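Local atomic coordinates of putative prolyl-tRNA synthetase (Leishmania major, PDB entry 5XIL), a protein that probably charges tRNA(Pro) with L-proline at the expense of ATP, through a chain comprising the class II catalytic core, the anticodon-binding domain and the C-terminal zinc-binding domain. Residues R39-Y44 and A289-I294; G281-P286 and A371-G376; K23-E28 and E348-P353; Q310-S315 and V356-R361. All blocks are in the same frame, centred on the assembly; numbering follows the deposited sequence. Where two conformers were deposited one is given.

Contacts 1, 2 and 3 form one cluster where the N-terminal part and the catalytic core meet the anticodon-binding domain. Their centres lie about 8 Å (1 and 3), 11 Å (2 and 3) and 13 Å (1 and 2) apart. Backbone bonds tie them together: Arg39 N to Met26 O, 3.0 Å, between contacts 1 and 3, and Met282 N to Val349 O, 2.9 Å, between contacts 2 and 3. Contact 4 sits farther out in the anticodon-binding domain, its centre 23 to 25 Å from the others, yet it shares the five-stranded sheet with contacts 1 and 2: Ile294 O and Val356 N, 2.9 Å apart, join neighbouring strands. All four lie away from the magnesium and zinc sites.

Contact 1: R39-Y44 and A289-I294; sequences RPWAYY and ASTQVI
Ser290 sits between two aromatic side chains that project from the first turns of helix 40-60. The first kind of contact is CH-pi: Ser290 CA lies over one face of the Tyr44 ring, 3.8 Å from its centroid and 21° off the ring normal. Tyr44 has CG anti to its backbone N (chi1 -173°), which brings this face up against the incoming loop.

Van der Waals packing does the rest. Ser290 CB touches both rings, at 3.8 Å from Tyr44 CG and likewise 3.8 Å from Trp41 CE3. Trp41 also has CG anti to its backbone N (chi1 -167°), so the six-membered end of the indole reaches forward to Thr291. Trp41 CZ3 comes within 3.4 Å of Thr291 N, while Thr291 CB lies at the ring edge, in its plane. Thr291 O is buried here, 3.5 Å from Trp41 CH2, and has no polar partner in the model. At the far end of the indole, NE1 is bonded to Lys350 O, and the side chain of Lys350 makes a cation-pi contact with the ring.

One water supplies the polar link. It donates to Trp41 O at 2.7 Å and accepts from Ser290 N at 2.8 Å, joining a helix carbonyl to the loop backbone while lying over one face of the indole, toward its rim.

Glu63 of the second subunit packs on Pro40 and Ser290. A long helix beside the subunit interface is consistent with motif 1 of class II synthetases, here packed against the chain entering the first strand of the anticodon-binding domain.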
loop_
_atom_site.group_PDB
_atom_site.type_symbol
_atom_site.label_atom_id
_atom_site.label_comp_id
_atom_site.label_asym_id
_atom_site.label_seq_id
_atom_site.Cartn_x
_atom_site.Cartn_y
_atom_site.Cartn_z
ATOM N N ARG A 39 -2.263 4.497 15.573
ATOM C CA ARG A 39 -2.621 5.796 15.178
ATOM C C ARG A 39 -1.651 6.358 14.108
ATOM O O ARG A 39 -0.578 5.787 13.882
ATOM C CB ARG A 39 -2.619 6.684 16.419
ATOM C CG ARG A 39 -3.574 6.187 17.498
ATOM C CD ARG A 39 -3.696 7.202 18.663
ATOM N NE ARG A 39 -4.423 8.374 18.190
ATOM C CZ ARG A 39 -4.654 9.448 18.935
ATOM N NH1 ARG A 39 -4.229 9.516 20.158
ATOM N NH2 ARG A 39 -5.352 10.444 18.455
ATOM N N PRO A 40 -2.034 7.457 13.428
ATOM C CA PRO A 40 -1.216 7.926 12.308
ATOM C C PRO A 40 0.216 8.220 12.587
ATOM O O PRO A 40 0.998 8.014 11.672
ATOM C CB PRO A 40 -1.905 9.226 11.874
ATOM C CG PRO A 40 -3.311 8.937 12.253
ATOM C CD PRO A 40 -3.286 8.218 13.517
ATOM N N TRP A 41 0.586 8.695 13.774
ATOM C CA TRP A 41 1.968 9.039 13.953
ATOM C C TRP A 41 2.901 7.852 13.775
ATOM O O TRP A 41 4.051 7.973 13.269
ATOM C CB TRP A 41 2.163 9.692 15.305
ATOM C CG TRP A 41 3.469 10.371 15.526
ATOM C CD1 TRP A 41 4.452 10.013 16.430
ATOM C CD2 TRP A 41 3.949 11.556 14.851
ATOM N NE1 TRP A 41 5.498 10.899 16.337
ATOM C CE2 TRP A 41 5.228 11.834 15.372
ATOM C CE3 TRP A 41 3.416 12.402 13.863
ATOM C CZ2 TRP A 41 5.991 12.943 14.939
ATOM C CZ3 TRP A 41 4.169 13.517 13.448
ATOM C CH2 TRP A 41 5.454 13.749 13.960
ATOM N N ALA A 42 2.438 6.703 14.252
ATOM C CA ALA A 42 3.121 5.462 14.009
ATOM C C ALA A 42 2.823 4.804 12.642
ATOM O O ALA A 42 3.717 4.297 11.956
ATOM C CB ALA A 42 2.830 4.495 15.116
ATOM N N TYR A 43 1.547 4.740 12.265
ATOM C CA TYR A 43 1.171 4.152 10.984
ATOM C C TYR A 43 1.886 4.744 9.754
ATOM O O TYR A 43 2.224 4.015 8.827
ATOM C CB TYR A 43 -0.363 4.162 10.758
ATOM C CG TYR A 43 -0.736 3.153 9.687
ATOM C CD1 TYR A 43 -0.833 1.783 10.000
ATOM C CD2 TYR A 43 -0.818 3.512 8.346
ATOM C CE1 TYR A 43 -1.120 0.848 9.008
ATOM C CE2 TYR A 43 -1.114 2.565 7.353
ATOM C CZ TYR A 43 -1.266 1.240 7.729
ATOM O OH TYR A 43 -1.485 0.292 6.785
ATOM N N TYR A 44 2.111 6.053 9.751
ATOM C CA TYR A 44 2.827 6.727 8.657
ATOM C C TYR A 44 4.136 6.035 8.423
ATOM O O TYR A 44 4.594 5.891 7.271
ATOM C CB TYR A 44 3.097 8.186 8.951
ATOM C CG TYR A 44 3.660 8.888 7.797
ATOM C CD1 TYR A 44 2.827 9.304 6.768
ATOM C CD2 TYR A 44 5.023 9.175 7.719
ATOM C CE1 TYR A 44 3.360 9.955 5.643
ATOM C CE2 TYR A 44 5.584 9.802 6.619
ATOM C CZ TYR A 44 4.746 10.185 5.579
ATOM O OH TYR A 44 5.256 10.813 4.504
ATOM N N ALA A 289 8.902 10.609 9.336
ATOM C CA ALA A 289 8.156 11.498 10.211
ATOM C C ALA A 289 6.963 12.115 9.447
ATOM O O ALA A 289 7.168 12.782 8.428
ATOM C CB ALA A 289 9.035 12.609 10.800
ATOM N N SER A 290 5.766 11.873 9.972
ATOM C CA SER A 290 4.564 12.296 9.299
ATOM C C SER A 290 4.579 13.831 9.193
ATOM O O SER A 290 4.166 14.402 8.169
ATOM C CB SER A 290 3.360 11.872 10.115
ATOM O OG SER A 290 2.237 12.279 9.425
ATOM N N THR A 291 4.964 14.464 10.285
ATOM C CA THR A 291 5.362 15.873 10.307
ATOM C C THR A 291 6.857 15.942 10.543
ATOM O O THR A 291 7.339 15.426 11.521
ATOM C CB THR A 291 4.596 16.663 11.350
ATOM O OG1 THR A 291 3.233 16.617 10.977
ATOM C CG2 THR A 291 5.069 18.142 11.448
ATOM N N GLN A 292 7.568 16.640 9.659
ATOM C CA GLN A 292 9.026 16.759 9.753
ATOM C C GLN A 292 9.412 18.070 10.474
ATOM O O GLN A 292 10.421 18.142 11.181
ATOM C CB GLN A 292 9.577 16.753 8.360
ATOM C CG GLN A 292 9.554 15.376 7.681
ATOM C CD GLN A 292 10.041 15.429 6.257
ATOM O OE1 GLN A 292 9.651 16.301 5.480
ATOM N NE2 GLN A 292 10.948 14.538 5.910
ATOM N N VAL A 293 8.580 19.074 10.284
ATOM C CA VAL A 293 8.820 20.404 10.887
ATOM C C VAL A 293 7.549 20.934 11.463
ATOM O O VAL A 293 6.525 21.011 10.791
ATOM C CB VAL A 293 9.346 21.415 9.850
ATOM C CG1 VAL A 293 9.564 22.780 10.509
ATOM C CG2 VAL A 293 10.520 20.898 9.051
ATOM N N ILE A 294 7.577 21.320 12.728
ATOM C CA ILE A 294 6.459 21.959 13.333
ATOM C C ILE A 294 6.805 23.450 13.529
ATOM O O ILE A 294 7.816 23.774 14.051
ATOM C CB ILE A 294 6.041 21.330 14.652
ATOM C CG1 ILE A 294 4.691 21.870 15.168
ATOM C CG2 ILE A 294 7.084 21.474 15.734
ATOM C CD1 ILE A 294 3.524 21.402 14.376
HETATM O O HOH W 1 5.427 9.602 11.622
#

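Contact 2: G281-P286 and A371-G376; sequences GMVMPP and AVRHSG
The 281-286 segment runs as an irregular, extended chain past the end of strand 367-372, which belongs to the five-stranded mixed sheet of the anticodon-binding domain. Beyond Val372 the strand gives way to a tight turn closed by Gly376 N to Val372 O, 2.8 Å. The two backbones come nearest at Val283 and His374, whose CA atoms are 6.1 Å apart.

Arg373 carries most of the contact. Its CG is anti to the backbone N (chi1 176°) and the chain bends at chi2 (64°), which lays the guanidinium beside Gly281, Met282 and Val283. Gly281 CA meets the group at its edge, in plane, and Met282 O is 2.9 Å from Arg373 NH2. Partners outside the segments fix its rotation: NE is bonded to Glu348 O and NH1 forms a salt bridge with Asp278. The carboxylate of Asp278 and the carbonyl of Glu348 would help to balance its charge.

Val283 divides its two methyls between neighbours. His374 offers CB to Val283 CG1 at 3.7 Å; with CG in the crowded position between N and C (chi1 74°), its ring leads away toward helix 387-412. The other methyl, Val283 CG2, lies over one face of the Arg373 guanidinium, 3.4 Å above the plane and offset toward its rim.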
loop_
_atom_site.group_PDB
_atom_site.type_symbol
_atom_site.label_atom_id
_atom_site.label_comp_id
_atom_site.label_asym_id
_atom_site.label_seq_id
_atom_site.Cartn_x
_atom_site.Cartn_y
_atom_site.Cartn_z
ATOM N N GLY A 281 11.466 11.718 25.149
ATOM C CA GLY A 281 10.385 11.140 24.370
ATOM C C GLY A 281 10.873 10.450 23.119
ATOM O O GLY A 281 12.061 10.141 22.972
ATOM N N MET A 282 9.969 10.334 22.169
ATOM C CA MET A 282 10.357 9.815 20.835
ATOM C C MET A 282 11.281 10.802 20.071
ATOM O O MET A 282 11.295 12.001 20.340
ATOM C CB MET A 282 9.076 9.503 20.078
ATOM C CG MET A 282 9.276 8.837 18.712
ATOM S SD MET A 282 10.381 7.413 18.849
ATOM C CE MET A 282 10.784 6.924 17.150
ATOM N N VAL A 283 12.118 10.282 19.206
ATOM C CA VAL A 283 12.905 11.029 18.279
ATOM C C VAL A 283 12.620 10.350 16.920
ATOM O O VAL A 283 13.086 9.220 16.696
ATOM C CB VAL A 283 14.412 10.985 18.613
ATOM C CG1 VAL A 283 15.243 11.733 17.588
ATOM C CG2 VAL A 283 14.704 11.548 20.032
ATOM N N MET A 284 11.857 10.986 16.040
ATOM C CA MET A 284 11.417 10.350 14.800
ATOM C C MET A 284 12.488 10.521 13.724
ATOM O O MET A 284 12.857 11.656 13.398
ATOM C CB MET A 284 10.043 10.927 14.393
ATOM C CG MET A 284 9.201 10.224 13.331
ATOM S SD MET A 284 8.881 8.489 13.710
ATOM C CE MET A 284 7.431 8.507 14.734
ATOM N N PRO A 285 12.952 9.415 13.132
ATOM C CA PRO A 285 13.784 9.572 11.965
ATOM C C PRO A 285 13.023 10.405 10.892
ATOM O O PRO A 285 11.848 10.146 10.585
ATOM C CB PRO A 285 14.003 8.110 11.489
ATOM C CG PRO A 285 13.796 7.322 12.710
ATOM C CD PRO A 285 12.640 7.981 13.361
ATOM N N PRO A 286 13.698 11.385 10.290
ATOM C CA PRO A 286 12.972 12.343 9.443
ATOM C C PRO A 286 12.332 11.786 8.188
ATOM O O PRO A 286 11.287 12.285 7.775
ATOM C CB PRO A 286 14.047 13.387 9.078
ATOM C CG PRO A 286 15.333 12.743 9.285
ATOM C CD PRO A 286 15.138 11.696 10.402
ATOM N N ALA A 371 15.060 24.500 16.305
ATOM C CA ALA A 371 15.528 23.646 17.352
ATOM C C ALA A 371 15.530 22.218 16.797
ATOM O O ALA A 371 14.455 21.752 16.340
ATOM C CB ALA A 371 14.524 23.722 18.489
ATOM N N VAL A 372 16.695 21.559 16.803
ATOM C CA VAL A 372 16.855 20.187 16.311
ATOM C C VAL A 372 16.603 19.175 17.426
ATOM O O VAL A 372 17.255 19.213 18.491
ATOM C CB VAL A 372 18.280 19.975 15.787
ATOM C CG1 VAL A 372 18.433 18.639 15.177
ATOM C CG2 VAL A 372 18.632 21.063 14.801
ATOM N N ARG A 373 15.579 18.337 17.254
ATOM C CA ARG A 373 15.140 17.460 18.291
ATOM C C ARG A 373 16.208 16.413 18.767
ATOM O O ARG A 373 16.387 16.203 19.989
ATOM C CB ARG A 373 13.880 16.737 17.872
ATOM C CG ARG A 373 13.358 15.686 18.873
ATOM C CD ARG A 373 12.912 16.219 20.198
ATOM N NE ARG A 373 12.451 15.147 21.065
ATOM C CZ ARG A 373 13.217 14.403 21.828
ATOM N NH1 ARG A 373 14.534 14.652 21.966
ATOM N NH2 ARG A 373 12.656 13.441 22.501
ATOM N N HIS A 374 16.886 15.767 17.870
ATOM C CA HIS A 374 17.758 14.673 18.298
ATOM C C HIS A 374 18.934 15.205 19.124
ATOM O O HIS A 374 19.296 14.577 20.059
ATOM C CB HIS A 374 18.214 13.819 17.120
ATOM C CG HIS A 374 19.244 14.466 16.261
ATOM N ND1 HIS A 374 20.586 14.216 16.410
ATOM C CD2 HIS A 374 19.133 15.363 15.252
ATOM C CE1 HIS A 374 21.254 14.911 15.510
ATOM N NE2 HIS A 374 20.398 15.631 14.812
ATOM N N SER A 375 19.474 16.375 18.760
ATOM C CA SER A 375 20.739 16.889 19.302
ATOM C C SER A 375 20.510 18.032 20.277
ATOM O O SER A 375 21.383 18.306 21.078
ATOM C CB SER A 375 21.663 17.369 18.180
ATOM O OG SER A 375 21.038 18.463 17.547
ATOM N N GLY A 376 19.343 18.672 20.232
ATOM C CA GLY A 376 19.067 19.844 21.019
ATOM C C GLY A 376 19.766 21.052 20.461
ATOM O O GLY A 376 19.677 22.128 21.014
#

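Contact 3: K23-E28 and E348-P353; sequences KAEMIE and EVKGVP
Two helix ends meet here: helix 13-23, closed by a Schellman motif with Glu25 at positive phi, and helix 340-350 of the anticodon-binding domain, closed by a second Schellman motif at Gly351. Their backbones come within 4.2 Å, measured between Ala24 CA and Lys350 CA.

Lys350 and Glu25 cross obliquely. The lysine leaves the backbone with CG anti to its carbonyl carbon, then curls at chi3 and chi4 (both 69°), so that NZ comes to lie at the C-terminal end of helix 13-23. Glu25, extended beyond CG, brings its carboxylate to the same nitrogen. NZ is therefore gripped by two acceptors from adjacent residues, one a backbone carbonyl and one a carboxylate. A positive charge at the C-terminal end of a helix would also be favoured by the helix dipole.

Next to this polar grip the side chains pack closely. Val349 points toward the other segment and sets its CG1 3.7 Å from Lys23 CB, while the Lys23 end turns away to Asp19 and Gly4. The methyl Ala24 CB rests 3.6 Å from a carbonyl oxygen, Val349 O.

The two bonds of Lys350 NZ differ in approach: Lys350 NZ meets Ala24 O at 3.0 Å from above the carbonyl plane, 47° out of it. In the salt bridge, Lys350 NZ takes the anti lone pair of Glu25 OE1 at 3.2 Å.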
loop_
_atom_site.group_PDB
_atom_site.type_symbol
_atom_site.label_atom_id
_atom_site.label_comp_id
_atom_site.label_asym_id
_atom_site.label_seq_id
_atom_site.Cartn_x
_atom_site.Cartn_y
_atom_site.Cartn_z
ATOM N N LYS A 23 1.985 8.824 24.883
ATOM C CA LYS A 23 2.089 10.290 24.843
ATOM C C LYS A 23 2.406 10.800 23.459
ATOM O O LYS A 23 1.948 11.838 23.095
ATOM C CB LYS A 23 3.114 10.817 25.875
ATOM C CG LYS A 23 2.586 10.840 27.303
ATOM C CD LYS A 23 3.727 11.222 28.232
ATOM C CE LYS A 23 3.298 11.689 29.616
ATOM N NZ LYS A 23 4.517 11.787 30.509
ATOM N N ALA A 24 3.123 10.030 22.643
ATOM C CA ALA A 24 3.450 10.441 21.265
ATOM C C ALA A 24 2.314 10.108 20.304
ATOM O O ALA A 24 2.421 10.365 19.106
ATOM C CB ALA A 24 4.750 9.811 20.793
ATOM N N GLU A 25 1.204 9.604 20.834
ATOM C CA GLU A 25 0.037 9.263 20.015
ATOM C C GLU A 25 0.281 8.221 18.969
ATOM O O GLU A 25 -0.261 8.329 17.898
ATOM C CB GLU A 25 -0.586 10.517 19.389
ATOM C CG GLU A 25 -0.959 11.473 20.489
ATOM C CD GLU A 25 -1.510 12.797 19.975
ATOM O OE1 GLU A 25 -1.037 13.361 18.954
ATOM O OE2 GLU A 25 -2.399 13.249 20.656
ATOM N N MET A 26 1.114 7.219 19.277
ATOM C CA MET A 26 1.415 6.172 18.389
ATOM C C MET A 26 0.434 5.028 18.446
ATOM O O MET A 26 0.125 4.449 17.422
ATOM C CB MET A 26 2.827 5.644 18.587
ATOM C CG MET A 26 3.834 6.727 18.208
ATOM S SD MET A 26 5.573 6.326 18.472
ATOM C CE MET A 26 6.048 5.557 16.950
ATOM N N ILE A 27 -0.047 4.719 19.639
ATOM C CA ILE A 27 -0.985 3.640 19.826
ATOM C C ILE A 27 -2.033 4.053 20.819
ATOM O O ILE A 27 -1.772 4.902 21.673
ATOM C CB ILE A 27 -0.386 2.326 20.330
ATOM C CG1 ILE A 27 0.182 2.473 21.727
ATOM C CG2 ILE A 27 0.682 1.747 19.437
ATOM C CD1 ILE A 27 -0.145 1.228 22.524
ATOM N N GLU A 28 -3.196 3.440 20.665
ATOM C CA GLU A 28 -4.327 3.555 21.575
ATOM C C GLU A 28 -4.670 2.125 21.974
ATOM O O GLU A 28 -4.836 1.224 21.103
ATOM C CB GLU A 28 -5.483 4.191 20.803
ATOM C CG GLU A 28 -6.733 4.488 21.586
ATOM C CD GLU A 28 -6.511 5.556 22.621
ATOM O OE1 GLU A 28 -6.466 5.162 23.776
ATOM O OE2 GLU A 28 -6.343 6.752 22.269
ATOM N N GLU A 348 7.945 17.739 21.134
ATOM C CA GLU A 348 9.166 17.104 21.610
ATOM C C GLU A 348 8.920 15.651 21.914
ATOM O O GLU A 348 9.696 14.774 21.517
ATOM C CB GLU A 348 9.680 17.782 22.878
ATOM C CG GLU A 348 10.998 17.220 23.387
ATOM C CD GLU A 348 11.670 18.164 24.353
ATOM O OE1 GLU A 348 11.324 18.156 25.552
ATOM O OE2 GLU A 348 12.513 18.946 23.890
ATOM N N VAL A 349 7.843 15.403 22.641
ATOM C CA VAL A 349 7.543 14.047 23.012
ATOM C C VAL A 349 7.234 13.149 21.794
ATOM O O VAL A 349 7.539 11.940 21.769
ATOM C CB VAL A 349 6.397 14.023 24.025
ATOM C CG1 VAL A 349 5.999 12.574 24.295
ATOM C CG2 VAL A 349 6.865 14.710 25.327
ATOM N N LYS A 350 6.615 13.752 20.766
ATOM C CA LYS A 350 6.304 13.046 19.523
ATOM C C LYS A 350 7.523 12.823 18.728
ATOM O O LYS A 350 7.570 11.902 17.922
ATOM C CB LYS A 350 5.256 13.774 18.689
ATOM C CG LYS A 350 3.874 13.730 19.316
ATOM C CD LYS A 350 2.856 14.620 18.624
ATOM C CE LYS A 350 2.516 14.080 17.255
ATOM N NZ LYS A 350 1.748 12.805 17.471
ATOM N N GLY A 351 8.541 13.659 18.918
ATOM C CA GLY A 351 9.772 13.481 18.207
ATOM C C GLY A 351 9.856 14.143 16.858
ATOM O O GLY A 351 10.672 13.718 16.036
ATOM N N VAL A 352 9.106 15.227 16.642
ATOM C CA VAL A 352 9.176 15.957 15.393
ATOM C C VAL A 352 10.609 16.361 15.180
ATOM O O VAL A 352 11.179 16.845 16.094
ATOM C CB VAL A 352 8.379 17.253 15.376
ATOM C CG1 VAL A 352 8.427 17.804 13.947
ATOM C CG2 VAL A 352 6.977 16.985 15.792
ATOM N N PRO A 353 11.206 16.041 14.041
ATOM C CA PRO A 353 12.627 16.304 13.865
ATOM C C PRO A 353 13.082 17.789 14.100
ATOM O O PRO A 353 14.159 18.020 14.676
ATOM C CB PRO A 353 12.833 15.909 12.424
ATOM C CG PRO A 353 11.934 14.763 12.184
ATOM C CD PRO A 353 10.737 15.077 13.033
#

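Contact 4: Q310-S315 and V356-R361; sequences QELLAS and VELGPR
Helix 306-325, the crossover helix of the beta-alpha-beta unit linking parallel strands 293-297 and 330-332, packs here on the neighbouring strand 354-358 and the turn into helix 360-365, within the alpha/beta anticodon-binding domain.

Apolar contacts dominate. Leu312 and Leu358 both have CG anti to the backbone N, and their side chains slide past each other in opposite directions, with Leu312 CD1 3.7 Å from Leu358 CD2. The same CD1 methyl reaches beyond the leucine to the backbone, Leu312 CD1 lying 3.7 Å from Gly359 C where the strand ends and Gly359 takes the N-cap position of the next helix. Leu312 CD2, the other branch, faces Leu358 O at 3.9 Å. Leu363 of helix 360-365 also touches Leu312 and Ser315, and Cys316, one residue farther along helix 306-325, packs on Leu358.

The polar part stays within the helix. Ser315 points toward the strand, its OG facing the fork of Leu358, with Leu358 CD1 and CD2 each 3.5 Å away on the same side. Its hydroxyl is nevertheless satisfied: with OG in the crowded position between N and C (chi1 80°), Ser315 OG donates back to Leu312 O at 2.8 Å, in the carbonyl plane and on a lone pair.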
loop_
_atom_site.group_PDB
_atom_site.type_symbol
_atom_site.label_atom_id
_atom_site.label_comp_id
_atom_site.label_asym_id
_atom_site.label_seq_id
_atom_site.Cartn_x
_atom_site.Cartn_y
_atom_site.Cartn_z
ATOM N N GLN A 310 -1.739 39.251 13.946
ATOM C CA GLN A 310 -2.207 38.752 12.660
ATOM C C GLN A 310 -1.081 38.503 11.719
ATOM O O GLN A 310 -1.079 37.525 11.005
ATOM C CB GLN A 310 -3.180 39.743 11.963
ATOM N N GLU A 311 -0.150 39.413 11.678
ATOM C CA GLU A 311 0.971 39.274 10.793
ATOM C C GLU A 311 1.763 37.988 11.167
ATOM O O GLU A 311 2.276 37.309 10.308
ATOM C CB GLU A 311 1.869 40.503 10.945
ATOM C CG GLU A 311 2.870 40.715 9.824
ATOM C CD GLU A 311 3.979 41.704 10.182
ATOM O OE1 GLU A 311 4.024 42.207 11.331
ATOM O OE2 GLU A 311 4.840 41.958 9.321
ATOM N N LEU A 312 1.912 37.748 12.457
ATOM C CA LEU A 312 2.760 36.679 12.952
ATOM C C LEU A 312 2.112 35.351 12.602
ATOM O O LEU A 312 2.748 34.424 12.105
ATOM C CB LEU A 312 2.969 36.815 14.462
ATOM C CG LEU A 312 4.039 35.890 15.026
ATOM C CD1 LEU A 312 5.424 36.333 14.520
ATOM C CD2 LEU A 312 4.010 35.881 16.542
ATOM N N LEU A 313 0.819 35.272 12.804
ATOM C CA LEU A 313 0.126 34.024 12.503
ATOM C C LEU A 313 0.125 33.757 11.023
ATOM O O LEU A 313 0.299 32.642 10.579
ATOM C CB LEU A 313 -1.294 34.083 13.056
ATOM C CG LEU A 313 -1.360 34.116 14.578
ATOM C CD1 LEU A 313 -2.831 34.017 14.939
ATOM C CD2 LEU A 313 -0.574 33.024 15.294
ATOM N N ALA A 314 -0.083 34.800 10.253
ATOM C CA ALA A 314 -0.050 34.725 8.813
ATOM C C ALA A 314 1.315 34.283 8.279
ATOM O O ALA A 314 1.401 33.564 7.287
ATOM C CB ALA A 314 -0.401 36.081 8.215
ATOM N N SER A 315 2.367 34.792 8.892
ATOM C CA SER A 315 3.703 34.405 8.503
ATOM C C SER A 315 3.945 32.888 8.816
ATOM O O SER A 315 4.660 32.228 8.074
ATOM C CB SER A 315 4.740 35.320 9.169
ATOM O OG SER A 315 4.999 34.951 10.516
ATOM N N VAL A 356 10.418 25.033 14.500
ATOM C CA VAL A 356 10.656 26.431 14.106
ATOM C C VAL A 356 9.845 27.265 15.073
ATOM O O VAL A 356 8.657 27.083 15.176
ATOM C CB VAL A 356 10.223 26.759 12.651
ATOM C CG1 VAL A 356 10.288 28.299 12.447
ATOM C CG2 VAL A 356 11.049 26.085 11.618
ATOM N N GLU A 357 10.519 28.147 15.789
ATOM C CA GLU A 357 9.921 29.058 16.725
ATOM C C GLU A 357 9.927 30.423 16.023
ATOM O O GLU A 357 11.003 30.896 15.647
ATOM C CB GLU A 357 10.773 29.100 17.998
ATOM C CG GLU A 357 11.109 27.736 18.581
ATOM C CD GLU A 357 12.157 27.723 19.696
ATOM O OE1 GLU A 357 12.541 28.826 20.183
ATOM O OE2 GLU A 357 12.598 26.613 20.105
ATOM N N LEU A 358 8.746 30.952 15.729
ATOM C CA LEU A 358 8.602 32.117 14.855
ATOM C C LEU A 358 8.003 33.230 15.741
ATOM O O LEU A 358 6.836 33.186 16.199
ATOM C CB LEU A 358 7.739 31.804 13.663
ATOM C CG LEU A 358 7.918 32.606 12.393
ATOM C CD1 LEU A 358 6.971 32.182 11.303
ATOM C CD2 LEU A 358 7.667 34.066 12.604
ATOM N N GLY A 359 8.873 34.132 16.114
ATOM C CA GLY A 359 8.473 35.307 16.863
ATOM C C GLY A 359 8.737 36.651 16.181
ATOM O O GLY A 359 9.164 36.741 15.011
ATOM N N PRO A 360 8.462 37.722 16.925
ATOM C CA PRO A 360 8.641 39.085 16.361
ATOM C C PRO A 360 10.028 39.292 15.720
ATOM O O PRO A 360 10.128 39.761 14.569
ATOM C CB PRO A 360 8.451 39.956 17.582
ATOM C CG PRO A 360 7.427 39.227 18.403
ATOM C CD PRO A 360 7.783 37.754 18.236
ATOM N N ARG A 361 11.089 38.879 16.411
ATOM C CA ARG A 361 12.428 39.066 15.880
ATOM C C ARG A 361 12.791 38.164 14.685
ATOM O O ARG A 361 13.578 38.528 13.796
ATOM C CB ARG A 361 13.510 38.996 17.006
ATOM C CG ARG A 361 13.450 40.096 18.095
ATOM C CD ARG A 361 13.186 41.550 17.561
ATOM N NE ARG A 361 14.223 42.088 16.652
ATOM C CZ ARG A 361 14.030 43.074 15.758
ATOM N NH1 ARG A 361 12.826 43.650 15.612
ATOM N NH2 ARG A 361 15.041 43.481 14.975
#